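Local coordinates for RNA-binding protein RMD9, mitochondrial (Saccharomyces cerevisiae S288C, PDB 7A9X) that binds a twelve-nucleotide element in the 3'-UTRs of mitochondrial mRNAs and takes part in the processing or stability of these messages, at residues P402-M407 and D421-N426; L363-F368 and L408-I413; I437-L442 and W461-K466; T391-S394 and I399-P402. All coordinates share one frame; numbering follows the deposited sequence.

Interaction 1: P402-M407 and D421-N426; sequences PFFNVM and DFIDKN. With nucleotides of chain B.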
# COMPACT_ATOMS: atom_id res chain seq x y z
N PRO A 402 0.56 -10.19 12.17
CA PRO A 402 1.59 -9.47 11.41
C PRO A 402 2.70 -8.89 12.27
O PRO A 402 3.84 -8.76 11.79
CB PRO A 402 0.79 -8.36 10.70
CG PRO A 402 -0.56 -8.95 10.54
CD PRO A 402 -0.79 -9.73 11.80
N PHE A 403 2.42 -8.56 13.53
CA PHE A 403 3.46 -8.07 14.43
C PHE A 403 4.61 -9.06 14.52
O PHE A 403 5.78 -8.69 14.36
CB PHE A 403 2.87 -7.81 15.82
CG PHE A 403 3.89 -7.43 16.86
CD1 PHE A 403 4.38 -6.13 16.92
CD2 PHE A 403 4.35 -8.36 17.77
CE1 PHE A 403 5.32 -5.77 17.87
CE2 PHE A 403 5.29 -8.01 18.73
CZ PHE A 403 5.77 -6.71 18.78
N PHE A 404 4.31 -10.34 14.76
CA PHE A 404 5.35 -11.36 14.82
C PHE A 404 5.80 -11.82 13.44
O PHE A 404 6.94 -12.27 13.29
CB PHE A 404 4.87 -12.56 15.64
CG PHE A 404 5.03 -12.38 17.13
CD1 PHE A 404 6.30 -12.21 17.68
CD2 PHE A 404 3.94 -12.39 17.97
CE1 PHE A 404 6.47 -12.06 19.05
CE2 PHE A 404 4.10 -12.24 19.35
CZ PHE A 404 5.36 -12.07 19.88
N ASN A 405 4.93 -11.71 12.42
CA ASN A 405 5.34 -12.08 11.07
C ASN A 405 6.44 -11.16 10.55
O ASN A 405 7.44 -11.63 9.99
CB ASN A 405 4.13 -12.05 10.12
CG ASN A 405 3.11 -13.13 10.46
OD1 ASN A 405 3.41 -14.11 11.13
ND2 ASN A 405 1.88 -12.94 9.98
N VAL A 406 6.27 -9.85 10.72
CA VAL A 406 7.31 -8.90 10.31
C VAL A 406 8.59 -9.14 11.09
O VAL A 406 9.69 -9.17 10.52
CB VAL A 406 6.81 -7.45 10.47
CG1 VAL A 406 7.93 -6.47 10.15
CG2 VAL A 406 5.60 -7.20 9.60
N MET A 407 8.47 -9.31 12.41
CA MET A 407 9.64 -9.56 13.25
C MET A 407 10.40 -10.79 12.78
O MET A 407 11.63 -10.75 12.62
CB MET A 407 9.20 -9.72 14.71
CG MET A 407 10.34 -9.79 15.70
SD MET A 407 9.79 -10.25 17.36
CE MET A 407 8.52 -9.02 17.66
N ASP A 421 12.43 -20.39 16.79
CA ASP A 421 11.64 -21.11 17.78
C ASP A 421 11.01 -20.17 18.80
O ASP A 421 9.96 -20.49 19.35
CB ASP A 421 12.51 -22.15 18.49
CG ASP A 421 13.13 -23.16 17.53
OD1 ASP A 421 12.49 -23.46 16.50
OD2 ASP A 421 14.25 -23.63 17.79
N PHE A 422 11.64 -19.02 19.05
CA PHE A 422 11.06 -18.05 19.97
C PHE A 422 9.78 -17.45 19.41
O PHE A 422 8.76 -17.36 20.11
CB PHE A 422 12.09 -16.96 20.29
CG PHE A 422 11.56 -15.85 21.15
CD1 PHE A 422 11.38 -16.03 22.51
CD2 PHE A 422 11.25 -14.62 20.59
CE1 PHE A 422 10.89 -15.00 23.31
CE2 PHE A 422 10.76 -13.58 21.37
CZ PHE A 422 10.58 -13.77 22.73
N ILE A 423 9.80 -17.05 18.13
CA ILE A 423 8.61 -16.47 17.52
C ILE A 423 7.52 -17.53 17.35
O ILE A 423 6.34 -17.27 17.62
CB ILE A 423 8.95 -15.81 16.17
CG1 ILE A 423 9.99 -14.70 16.37
CG2 ILE A 423 7.70 -15.25 15.52
CD1 ILE A 423 9.56 -13.68 17.38
N ASP A 424 7.90 -18.72 16.90
CA ASP A 424 6.93 -19.80 16.74
C ASP A 424 6.23 -20.11 18.05
O ASP A 424 5.01 -20.33 18.09
CB ASP A 424 7.63 -21.05 16.19
CG ASP A 424 6.67 -22.03 15.55
OD1 ASP A 424 5.45 -21.77 15.58
OD2 ASP A 424 7.14 -23.05 15.01
N LYS A 425 6.99 -20.12 19.15
CA LYS A 425 6.41 -20.35 20.47
C LYS A 425 5.47 -19.22 20.88
O LYS A 425 4.45 -19.47 21.53
CB LYS A 425 7.53 -20.53 21.49
CG LYS A 425 7.11 -20.46 22.95
CD LYS A 425 8.33 -20.51 23.85
CE LYS A 425 7.97 -20.26 25.31
NZ LYS A 425 9.19 -20.19 26.16
N ASN A 426 5.78 -17.98 20.51
CA ASN A 426 4.98 -16.85 20.95
C ASN A 426 3.63 -16.77 20.24
O ASN A 426 2.72 -16.12 20.77
CB ASN A 426 5.76 -15.54 20.75
CG ASN A 426 6.85 -15.35 21.78
OD1 ASN A 426 7.36 -16.32 22.35
ND2 ASN A 426 7.20 -14.10 22.05
P U B 10 4.17 -5.65 2.72
OP1 U B 10 5.50 -5.37 2.12
OP2 U B 10 3.10 -6.24 1.87
O5' U B 10 4.39 -6.60 3.98
C5' U B 10 5.51 -6.43 4.84
C4' U B 10 5.58 -7.54 5.85
O4' U B 10 4.35 -7.59 6.60
C3' U B 10 5.74 -8.94 5.27
O3' U B 10 7.09 -9.28 5.03
C2' U B 10 5.08 -9.84 6.32
O2' U B 10 5.99 -10.16 7.36
C1' U B 10 3.99 -8.92 6.89
N1 U B 10 2.65 -9.19 6.32
C2 U B 10 1.79 -9.99 7.05
O2 U B 10 2.10 -10.48 8.12
N3 U B 10 0.56 -10.19 6.47
C4 U B 10 0.12 -9.68 5.27
O4 U B 10 -1.02 -9.96 4.89
C5 U B 10 1.06 -8.86 4.58
C6 U B 10 2.27 -8.65 5.11

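Interaction 2: L363-F368 and L408-I413; sequences LNNTFF and LTRASI. With nucleotides of chain B.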
# COMPACT_ATOMS: atom_id res chain seq x y z
N LEU A 363 2.86 -0.16 9.93
CA LEU A 363 3.72 0.53 10.88
C LEU A 363 4.83 -0.39 11.39
O LEU A 363 6.01 -0.01 11.40
CB LEU A 363 2.90 1.07 12.06
CG LEU A 363 3.71 1.75 13.17
CD1 LEU A 363 4.24 3.10 12.70
CD2 LEU A 363 2.89 1.91 14.45
N ASN A 364 4.47 -1.60 11.80
CA ASN A 364 5.46 -2.54 12.31
C ASN A 364 6.45 -2.95 11.24
O ASN A 364 7.61 -3.26 11.55
CB ASN A 364 4.76 -3.76 12.91
CG ASN A 364 3.95 -3.42 14.14
OD1 ASN A 364 4.32 -2.54 14.92
ND2 ASN A 364 2.83 -4.12 14.33
N ASN A 365 6.03 -2.95 9.97
CA ASN A 365 6.96 -3.23 8.88
C ASN A 365 8.08 -2.21 8.85
O ASN A 365 9.27 -2.57 8.78
CB ASN A 365 6.21 -3.25 7.55
CG ASN A 365 7.11 -3.57 6.37
OD1 ASN A 365 8.05 -4.37 6.49
ND2 ASN A 365 6.84 -2.96 5.23
N THR A 366 7.73 -0.92 8.89
CA THR A 366 8.74 0.13 8.91
C THR A 366 9.62 0.04 10.15
O THR A 366 10.84 0.19 10.07
CB THR A 366 8.07 1.50 8.83
OG1 THR A 366 7.24 1.56 7.66
CG2 THR A 366 9.11 2.61 8.77
N PHE A 367 9.01 -0.24 11.31
CA PHE A 367 9.74 -0.22 12.57
C PHE A 367 10.74 -1.38 12.66
O PHE A 367 11.90 -1.18 13.01
CB PHE A 367 8.76 -0.27 13.74
CG PHE A 367 9.41 -0.46 15.08
CD1 PHE A 367 10.23 0.52 15.62
CD2 PHE A 367 9.21 -1.63 15.80
CE1 PHE A 367 10.83 0.35 16.85
CE2 PHE A 367 9.81 -1.81 17.03
CZ PHE A 367 10.62 -0.82 17.55
N PHE A 368 10.29 -2.60 12.35
CA PHE A 368 11.18 -3.75 12.47
C PHE A 368 12.22 -3.80 11.36
O PHE A 368 13.28 -4.40 11.55
CB PHE A 368 10.37 -5.04 12.51
CG PHE A 368 9.69 -5.29 13.83
CD1 PHE A 368 10.44 -5.37 15.00
CD2 PHE A 368 8.32 -5.44 13.91
CE1 PHE A 368 9.82 -5.59 16.22
CE2 PHE A 368 7.69 -5.66 15.12
CZ PHE A 368 8.45 -5.74 16.28
N LEU A 408 9.69 -11.89 12.53
CA LEU A 408 10.34 -13.13 12.11
C LEU A 408 10.97 -12.98 10.73
O LEU A 408 12.08 -13.48 10.50
CB LEU A 408 9.34 -14.28 12.12
CG LEU A 408 9.87 -15.64 11.68
CD1 LEU A 408 11.03 -16.08 12.56
CD2 LEU A 408 8.76 -16.68 11.71
N THR A 409 10.28 -12.32 9.81
CA THR A 409 10.82 -12.13 8.46
C THR A 409 12.15 -11.39 8.50
O THR A 409 13.16 -11.87 7.97
CB THR A 409 9.82 -11.37 7.59
OG1 THR A 409 8.56 -12.05 7.57
CG2 THR A 409 10.35 -11.23 6.17
N ARG A 410 12.17 -10.22 9.14
CA ARG A 410 13.37 -9.41 9.20
C ARG A 410 14.46 -10.03 10.07
O ARG A 410 15.64 -9.68 9.89
CB ARG A 410 13.02 -8.01 9.71
CG ARG A 410 11.94 -7.31 8.91
CD ARG A 410 12.41 -6.96 7.50
NE ARG A 410 11.38 -6.26 6.74
CZ ARG A 410 10.68 -6.81 5.75
NH1 ARG A 410 9.76 -6.10 5.11
NH2 ARG A 410 10.90 -8.07 5.39
N ALA A 411 14.11 -10.94 10.98
CA ALA A 411 15.12 -11.55 11.85
C ALA A 411 16.01 -12.54 11.12
O ALA A 411 16.95 -13.07 11.73
CB ALA A 411 14.44 -12.24 13.04
N SER A 412 15.74 -12.81 9.84
CA SER A 412 16.59 -13.72 9.07
C SER A 412 18.02 -13.22 8.95
O SER A 412 18.92 -14.02 8.66
CB SER A 412 15.99 -13.94 7.68
OG SER A 412 15.82 -12.70 7.01
N ILE A 413 18.24 -11.92 9.14
CA ILE A 413 19.60 -11.37 9.10
C ILE A 413 20.46 -11.96 10.21
O ILE A 413 21.67 -12.12 10.05
CB ILE A 413 19.53 -9.83 9.17
CG1 ILE A 413 19.13 -9.25 7.81
CG2 ILE A 413 20.86 -9.24 9.61
CD1 ILE A 413 19.32 -7.75 7.71
P U B 11 7.62 -9.54 3.54
OP1 U B 11 9.11 -9.54 3.56
OP2 U B 11 6.90 -8.61 2.63
O5' U B 11 7.13 -11.03 3.21
C5' U B 11 7.67 -12.14 3.90
C4' U B 11 6.94 -13.41 3.55
O4' U B 11 5.60 -13.37 4.09
C3' U B 11 6.74 -13.68 2.07
O3' U B 11 7.88 -14.22 1.43
C2' U B 11 5.54 -14.62 2.06
O2' U B 11 5.93 -15.93 2.42
C1' U B 11 4.71 -14.04 3.21
N1 U B 11 3.70 -13.06 2.73
C2 U B 11 2.57 -13.55 2.11
O2 U B 11 2.35 -14.74 1.95
N3 U B 11 1.68 -12.58 1.70
C4 U B 11 1.82 -11.22 1.83
O4 U B 11 0.94 -10.47 1.41
C5 U B 11 3.03 -10.80 2.48
C6 U B 11 3.90 -11.71 2.90
P U B 10 4.17 -5.65 2.72
OP1 U B 10 5.50 -5.37 2.12
OP2 U B 10 3.10 -6.24 1.87
O5' U B 10 4.39 -6.60 3.98
C5' U B 10 5.51 -6.43 4.84
C4' U B 10 5.58 -7.54 5.85
O4' U B 10 4.35 -7.59 6.60
C3' U B 10 5.74 -8.94 5.27
O3' U B 10 7.09 -9.28 5.03
C2' U B 10 5.08 -9.84 6.32
O2' U B 10 5.99 -10.16 7.36
C1' U B 10 3.99 -8.92 6.89
N1 U B 10 2.65 -9.19 6.32
C2 U B 10 1.79 -9.99 7.05
O2 U B 10 2.10 -10.48 8.12
N3 U B 10 0.56 -10.19 6.47
C4 U B 10 0.12 -9.68 5.27
O4 U B 10 -1.02 -9.96 4.89
C5 U B 10 1.06 -8.86 4.58
C6 U B 10 2.27 -8.65 5.11

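Interaction 3: I437-L442 and W461-K466; sequences ISYRIL and WLELVK. With nucleotides of chain B.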
# COMPACT_ATOMS: atom_id res chain seq x y z
N ILE A 437 0.21 -16.75 6.52
CA ILE A 437 1.44 -15.98 6.37
C ILE A 437 2.52 -16.50 7.30
O ILE A 437 3.68 -16.67 6.90
CB ILE A 437 1.17 -14.48 6.62
CG1 ILE A 437 -0.05 -14.00 5.82
CG2 ILE A 437 2.41 -13.66 6.28
CD1 ILE A 437 0.12 -14.10 4.32
N SER A 438 2.17 -16.75 8.57
CA SER A 438 3.16 -17.22 9.54
C SER A 438 3.77 -18.55 9.10
O SER A 438 4.99 -18.72 9.12
CB SER A 438 2.51 -17.36 10.91
OG SER A 438 1.40 -18.25 10.86
N TYR A 439 2.92 -19.50 8.70
CA TYR A 439 3.43 -20.81 8.28
C TYR A 439 4.30 -20.69 7.04
O TYR A 439 5.26 -21.45 6.89
CB TYR A 439 2.26 -21.76 8.04
CG TYR A 439 1.39 -21.98 9.27
CD1 TYR A 439 0.34 -21.12 9.56
CD2 TYR A 439 1.63 -23.04 10.13
CE1 TYR A 439 -0.45 -21.31 10.68
CE2 TYR A 439 0.84 -23.24 11.26
CZ TYR A 439 -0.20 -22.37 11.52
OH TYR A 439 -0.99 -22.56 12.63
N ARG A 440 4.00 -19.74 6.16
CA ARG A 440 4.89 -19.48 5.03
C ARG A 440 6.24 -18.96 5.49
O ARG A 440 7.29 -19.41 5.02
CB ARG A 440 4.24 -18.50 4.05
CG ARG A 440 3.16 -19.10 3.18
CD ARG A 440 2.45 -18.04 2.36
NE ARG A 440 1.46 -18.62 1.46
CZ ARG A 440 0.59 -17.92 0.75
NH1 ARG A 440 0.58 -16.59 0.83
NH2 ARG A 440 -0.28 -18.54 -0.04
N ILE A 441 6.24 -18.00 6.43
CA ILE A 441 7.49 -17.41 6.89
C ILE A 441 8.29 -18.41 7.70
O ILE A 441 9.52 -18.46 7.60
CB ILE A 441 7.20 -16.13 7.69
CG1 ILE A 441 6.46 -15.11 6.82
CG2 ILE A 441 8.49 -15.53 8.22
CD1 ILE A 441 5.86 -13.97 7.59
N LEU A 442 7.62 -19.22 8.52
CA LEU A 442 8.32 -20.23 9.31
C LEU A 442 9.05 -21.22 8.42
O LEU A 442 10.17 -21.65 8.74
CB LEU A 442 7.33 -20.96 10.22
CG LEU A 442 6.87 -20.19 11.47
CD1 LEU A 442 5.66 -20.85 12.09
CD2 LEU A 442 8.00 -20.11 12.48
N TRP A 461 6.69 -27.62 5.99
CA TRP A 461 5.94 -27.63 4.73
C TRP A 461 4.61 -28.35 4.88
O TRP A 461 3.59 -27.88 4.38
CB TRP A 461 6.77 -28.29 3.63
CG TRP A 461 5.94 -28.65 2.42
CD1 TRP A 461 5.37 -29.86 2.15
CD2 TRP A 461 5.59 -27.79 1.33
NE1 TRP A 461 4.68 -29.81 0.96
CE2 TRP A 461 4.80 -28.55 0.44
CE3 TRP A 461 5.86 -26.45 1.02
CZ2 TRP A 461 4.29 -28.01 -0.75
CZ3 TRP A 461 5.35 -25.92 -0.15
CH2 TRP A 461 4.57 -26.70 -1.02
N LEU A 462 4.60 -29.50 5.57
CA LEU A 462 3.36 -30.23 5.78
C LEU A 462 2.36 -29.40 6.58
O LEU A 462 1.18 -29.32 6.22
CB LEU A 462 3.65 -31.55 6.50
CG LEU A 462 4.41 -32.61 5.70
CD1 LEU A 462 4.80 -33.78 6.60
CD2 LEU A 462 3.60 -33.09 4.51
N GLU A 463 2.83 -28.75 7.65
CA GLU A 463 1.93 -27.94 8.47
C GLU A 463 1.40 -26.74 7.69
O GLU A 463 0.30 -26.25 7.97
CB GLU A 463 2.64 -27.49 9.74
CG GLU A 463 1.70 -26.93 10.81
CD GLU A 463 2.40 -26.68 12.13
OE1 GLU A 463 3.60 -26.99 12.24
OE2 GLU A 463 1.74 -26.16 13.06
N LEU A 464 2.16 -26.26 6.70
CA LEU A 464 1.66 -25.20 5.83
C LEU A 464 0.55 -25.71 4.92
O LEU A 464 -0.50 -25.08 4.79
CB LEU A 464 2.80 -24.61 5.00
CG LEU A 464 2.42 -23.65 3.87
CD1 LEU A 464 1.67 -22.44 4.41
CD2 LEU A 464 3.65 -23.23 3.08
N VAL A 465 0.76 -26.87 4.29
CA VAL A 465 -0.27 -27.45 3.44
C VAL A 465 -1.51 -27.78 4.26
O VAL A 465 -2.65 -27.61 3.79
CB VAL A 465 0.27 -28.69 2.70
CG1 VAL A 465 -0.80 -29.28 1.79
CG2 VAL A 465 1.51 -28.34 1.90
N LYS A 466 -1.32 -28.25 5.49
CA LYS A 466 -2.46 -28.51 6.37
C LYS A 466 -3.22 -27.22 6.66
O LYS A 466 -4.45 -27.17 6.53
CB LYS A 466 -1.99 -29.17 7.67
CG LYS A 466 -1.49 -30.59 7.50
CD LYS A 466 -0.98 -31.17 8.81
CE LYS A 466 -0.48 -32.60 8.64
NZ LYS A 466 0.06 -33.16 9.91
P U B 11 7.62 -9.54 3.54
OP1 U B 11 9.11 -9.54 3.56
OP2 U B 11 6.90 -8.61 2.63
O5' U B 11 7.13 -11.03 3.21
C5' U B 11 7.67 -12.14 3.90
C4' U B 11 6.94 -13.41 3.55
O4' U B 11 5.60 -13.37 4.09
C3' U B 11 6.74 -13.68 2.07
O3' U B 11 7.88 -14.22 1.43
C2' U B 11 5.54 -14.62 2.06
O2' U B 11 5.93 -15.93 2.42
C1' U B 11 4.71 -14.04 3.21
N1 U B 11 3.70 -13.06 2.73
C2 U B 11 2.57 -13.55 2.11
O2 U B 11 2.35 -14.74 1.95
N3 U B 11 1.68 -12.58 1.70
C4 U B 11 1.82 -11.22 1.83
O4 U B 11 0.94 -10.47 1.41
C5 U B 11 3.03 -10.80 2.48
C6 U B 11 3.90 -11.71 2.90
P U B 10 4.17 -5.65 2.72
OP1 U B 10 5.50 -5.37 2.12
OP2 U B 10 3.10 -6.24 1.87
O5' U B 10 4.39 -6.60 3.98
C5' U B 10 5.51 -6.43 4.84
C4' U B 10 5.58 -7.54 5.85
O4' U B 10 4.35 -7.59 6.60
C3' U B 10 5.74 -8.94 5.27
O3' U B 10 7.09 -9.28 5.03
C2' U B 10 5.08 -9.84 6.32
O2' U B 10 5.99 -10.16 7.36
C1' U B 10 3.99 -8.92 6.89
N1 U B 10 2.65 -9.19 6.32
C2 U B 10 1.79 -9.99 7.05
O2 U B 10 2.10 -10.48 8.12
N3 U B 10 0.56 -10.19 6.47
C4 U B 10 0.12 -9.68 5.27
O4 U B 10 -1.02 -9.96 4.89
C5 U B 10 1.06 -8.86 4.58
C6 U B 10 2.27 -8.65 5.11

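Interaction 4: T391-S394 and I399-P402; sequences TFYS and IDEP. With nucleotides of chain B.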
# COMPACT_ATOMS: atom_id res chain seq x y z
N THR A 391 6.82 -6.83 25.33
CA THR A 391 6.13 -6.46 26.56
C THR A 391 5.33 -5.17 26.37
O THR A 391 4.18 -5.08 26.80
CB THR A 391 7.14 -6.31 27.70
OG1 THR A 391 7.71 -7.59 28.00
CG2 THR A 391 6.48 -5.75 28.95
N PHE A 392 5.93 -4.16 25.73
CA PHE A 392 5.22 -2.91 25.50
C PHE A 392 4.02 -3.13 24.58
O PHE A 392 2.93 -2.61 24.84
CB PHE A 392 6.15 -1.87 24.90
CG PHE A 392 5.43 -0.73 24.24
CD1 PHE A 392 4.94 0.32 24.98
CD2 PHE A 392 5.21 -0.74 22.86
CE1 PHE A 392 4.26 1.36 24.38
CE2 PHE A 392 4.53 0.29 22.25
CZ PHE A 392 4.06 1.35 23.01
N TYR A 393 4.22 -3.87 23.49
CA TYR A 393 3.13 -4.10 22.54
C TYR A 393 2.00 -4.89 23.18
O TYR A 393 0.82 -4.64 22.88
CB TYR A 393 3.68 -4.82 21.30
CG TYR A 393 2.84 -4.66 20.05
CD1 TYR A 393 2.95 -3.52 19.27
CD2 TYR A 393 1.96 -5.66 19.65
CE1 TYR A 393 2.19 -3.37 18.12
CE2 TYR A 393 1.20 -5.52 18.50
CZ TYR A 393 1.32 -4.37 17.74
OH TYR A 393 0.56 -4.23 16.60
N SER A 394 2.32 -5.83 24.06
CA SER A 394 1.28 -6.55 24.79
C SER A 394 0.49 -5.61 25.69
O SER A 394 -0.73 -5.75 25.83
CB SER A 394 1.89 -7.68 25.61
OG SER A 394 2.59 -8.60 24.78
N ILE A 399 -1.78 -9.03 20.79
CA ILE A 399 -0.83 -9.07 19.69
C ILE A 399 -1.51 -9.65 18.45
O ILE A 399 -2.20 -10.67 18.52
CB ILE A 399 0.42 -9.87 20.08
CG1 ILE A 399 1.11 -9.22 21.28
CG2 ILE A 399 1.38 -9.96 18.90
CD1 ILE A 399 2.40 -9.90 21.68
N ASP A 400 -1.32 -8.98 17.32
CA ASP A 400 -1.78 -9.48 16.03
C ASP A 400 -0.67 -10.29 15.37
O ASP A 400 0.51 -10.17 15.70
CB ASP A 400 -2.19 -8.31 15.14
CG ASP A 400 -1.22 -7.15 15.22
OD1 ASP A 400 -1.13 -6.52 16.29
OD2 ASP A 400 -0.52 -6.89 14.22
N GLU A 401 -1.07 -11.12 14.41
CA GLU A 401 -0.10 -11.99 13.76
C GLU A 401 0.93 -11.23 12.93
O GLU A 401 2.11 -11.61 12.96
CB GLU A 401 -0.81 -13.02 12.88
CG GLU A 401 0.03 -14.26 12.65
CD GLU A 401 -0.35 -15.00 11.39
OE1 GLU A 401 -0.61 -14.34 10.36
OE2 GLU A 401 -0.39 -16.25 11.43
N PRO A 402 0.56 -10.19 12.17
CA PRO A 402 1.59 -9.47 11.41
C PRO A 402 2.70 -8.89 12.27
O PRO A 402 3.84 -8.76 11.79
CB PRO A 402 0.79 -8.36 10.70
CG PRO A 402 -0.56 -8.95 10.54
CD PRO A 402 -0.79 -9.73 11.80
P U B 10 4.17 -5.65 2.72
OP1 U B 10 5.50 -5.37 2.12
OP2 U B 10 3.10 -6.24 1.87
O5' U B 10 4.39 -6.60 3.98
C5' U B 10 5.51 -6.43 4.84
C4' U B 10 5.58 -7.54 5.85
O4' U B 10 4.35 -7.59 6.60
C3' U B 10 5.74 -8.94 5.27
O3' U B 10 7.09 -9.28 5.03
C2' U B 10 5.08 -9.84 6.32
O2' U B 10 5.99 -10.16 7.36
C1' U B 10 3.99 -8.92 6.89
N1 U B 10 2.65 -9.19 6.32
C2 U B 10 1.79 -9.99 7.05
O2 U B 10 2.10 -10.48 8.12
N3 U B 10 0.56 -10.19 6.47
C4 U B 10 0.12 -9.68 5.27
O4 U B 10 -1.02 -9.96 4.89
C5 U B 10 1.06 -8.86 4.58
C6 U B 10 2.27 -8.65 5.11

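Interaction 1: P402-M407 and D421-N426
Phe404 reaches from helix 401-410 across to Ile423 and Asn426 of helix 417-429; the two segments run antiparallel (171°) with axes 10.4 Å apart, a spacing that an aromatic side chain can bridge. At its root, Phe404 CB lies 3.9 Å from Ile423 CG2. One step out, Phe404 CD1 meets the methyl Ile423 CD1 at 3.6 Å, an oblique approach to the ring. At the far end, Asn426 CB sits over a ring face in a CH-pi contact, 3.6 Å from Phe404 CZ. The same Ile423 CD1 also touches Met407 SD at 3.4 Å, one helical turn on, because Ile423 CG1 stands beside its own backbone N (chi1 -60°) and carries the methyl toward both partners. With only a methyl group at Phe404, as in alanine, Ile423 CD1 and Asn426 CB would probably lose their aromatic partner and a gap would open between the helices. The next residue, Asn405, serves the RNA: its ND2 donates to O2 of U10 of chain B at 3.1 Å, while Tyr427 and Glu401 hold the same amide. Helix 401-410 of this PPR repeat thus divides its chemistry, apolar contacts joining it to its partner helix and a polar amide bonding to a base.

Interaction 2: L363-F368 and L408-I413
Segment 363-368 is regular helix, whereas 408-413 finishes helix 401-410 and passes into a 3-10 turn at 411-413; their backbones come nearest at Phe368 and Arg410, with CA atoms 6.9 Å apart. Ser412 OG reaches back to Thr409 O (2.9 Å), tying the 3-10 turn to the end of the helix. Across the gap the contact rests on Arg410, long enough to reach both Asn365 and the RNA. Its aliphatic base lies beside the other backbone, CB 4.1 Å from Phe368 O. The chain then bends at CB-CG (chi2 -68°), which turns the guanidinium back toward the phosphate. Arg410 NH1 gives a weak hydrogen bond to Asn365 OD1 at 2.8 Å, with the amide and guanidinium planes 61° apart. On NH2 the geometry is straighter: it donates to OP1 of U11 of chain B at 3.0 Å and 165°, the oxygen lying in the guanidinium plane. NE is bonded to Thr369 OG1, so three nitrogens have partners that limit rotation of the group. A leucine in this place would probably leave the U11 phosphate without its positive mate and Asn365 OD1 without its donor. Asn365 also packs along the backbone of the RNA, its CG 3.6 Å from C5' of U10 of chain B, and Thr409 CG2 touches OP1 of U11 of chain B. Helices 357-374 and 401-410, from successive PPR repeats, thus meet beside the RNA backbone, with Phe368 packed on Val406 and Met407, and helix 436-445 lies against Leu408 and Thr409.

Interaction 3: I437-L442 and W461-K466
PPR8 is a pair of antiparallel helices, and at its middle Tyr439 and Arg440 of helix 436-445 meet Glu463 and Leu464 of helix 454-470. The segment axes approach to 9.1 Å and cross at -163°. Leu464 is the apolar hub: its CD1 touches Tyr439 CB at 3.7 Å and the aliphatic Arg440 CG at 3.9 Å, a branch brought over by CG lying opposite the backbone N (chi1 170°). Glu463, with an extended chain, crosses the phenol obliquely and sets OE2 3.5 Å from Tyr439 CE2, at the ring edge, where the aromatic hydrogens carry partial positive charge; Arg434 makes a cation-pi contact with the same ring. As in other PPR proteins, helical hairpins of this kind stack into a solenoid that presents their first helices to single-stranded RNA. Here that helix offers Arg440, whose NH1 donates to O2 of U11 of chain B at 2.8 Å, the base oxygen near the guanidinium plane. Salt bridges to Asp480 through NE and to Asp134 through NH1 fix the arginine's direction. Ile437 and Ile441 supply the apolar surroundings: Ile437 CD1 lies 3.3 Å from C2 of the U11 base, and Ile441 CG1 rests against its ribose O4'.

Interaction 4: T391-S394 and I399-P402
Tyr393 OH donates a hydrogen bond to Asp400 OD1 at 2.9 Å, joining the last turns of helix 379-396 to the residue that precedes helix 401-410. The carboxylate oxygen lies in the plane of the phenol, at its edge, and accepts through its syn lone pair; the ring and carboxylate planes are 52° apart. Beside this bond Ile399 CG1 packs on the ring edge, 4.0 Å from Tyr393 CD2, and Ile399 CD1 lies 3.4 Å from Ser394 OG, whose hydroxyl is itself bonded to Ile390 O one turn back. Further out, Asp400 OD1 also forms a salt bridge with Lys397, which would be expected to favour the charged carboxylate. The phenol oxygen is gripped a second time by Asn364 ND2 of helix 357-374, and the ring stacks on Phe403, so both its tip and its tilt are set. In Asp400, chi1 of 42° tucks CG in between the backbone N and C, folding the carboxylate back over the helix start, where OD2 makes a weak hydrogen bond to Phe403 N. Aspartate suits that place because its short side chain can reach a backbone N-H in the first turn: an N-cap, here at the junction where PPR6 hands over to PPR7.

Along the chain, interaction 4 is nested inside the loop closed by interaction 2, interaction 1 begins at Pro402, where interaction 4 ends, and interaction 3 follows last. Interactions 1, 2 and 4 all use helix 401-410: the centres of 2 and of 4 each lie about 10 Å from that of 1, and Phe403 links them by meeting Phe368 and Tyr393. Interaction 3, about 13 Å from interaction 1 centre to centre, belongs to the following repeat and touches interaction 1 where Asn405 packs on Ser438 and Ile441. Two contacts between PPR6 and PPR7 and one within each of PPR7 and PPR8 together build a continuous helical surface on which U10 and U11 of chain B are bound.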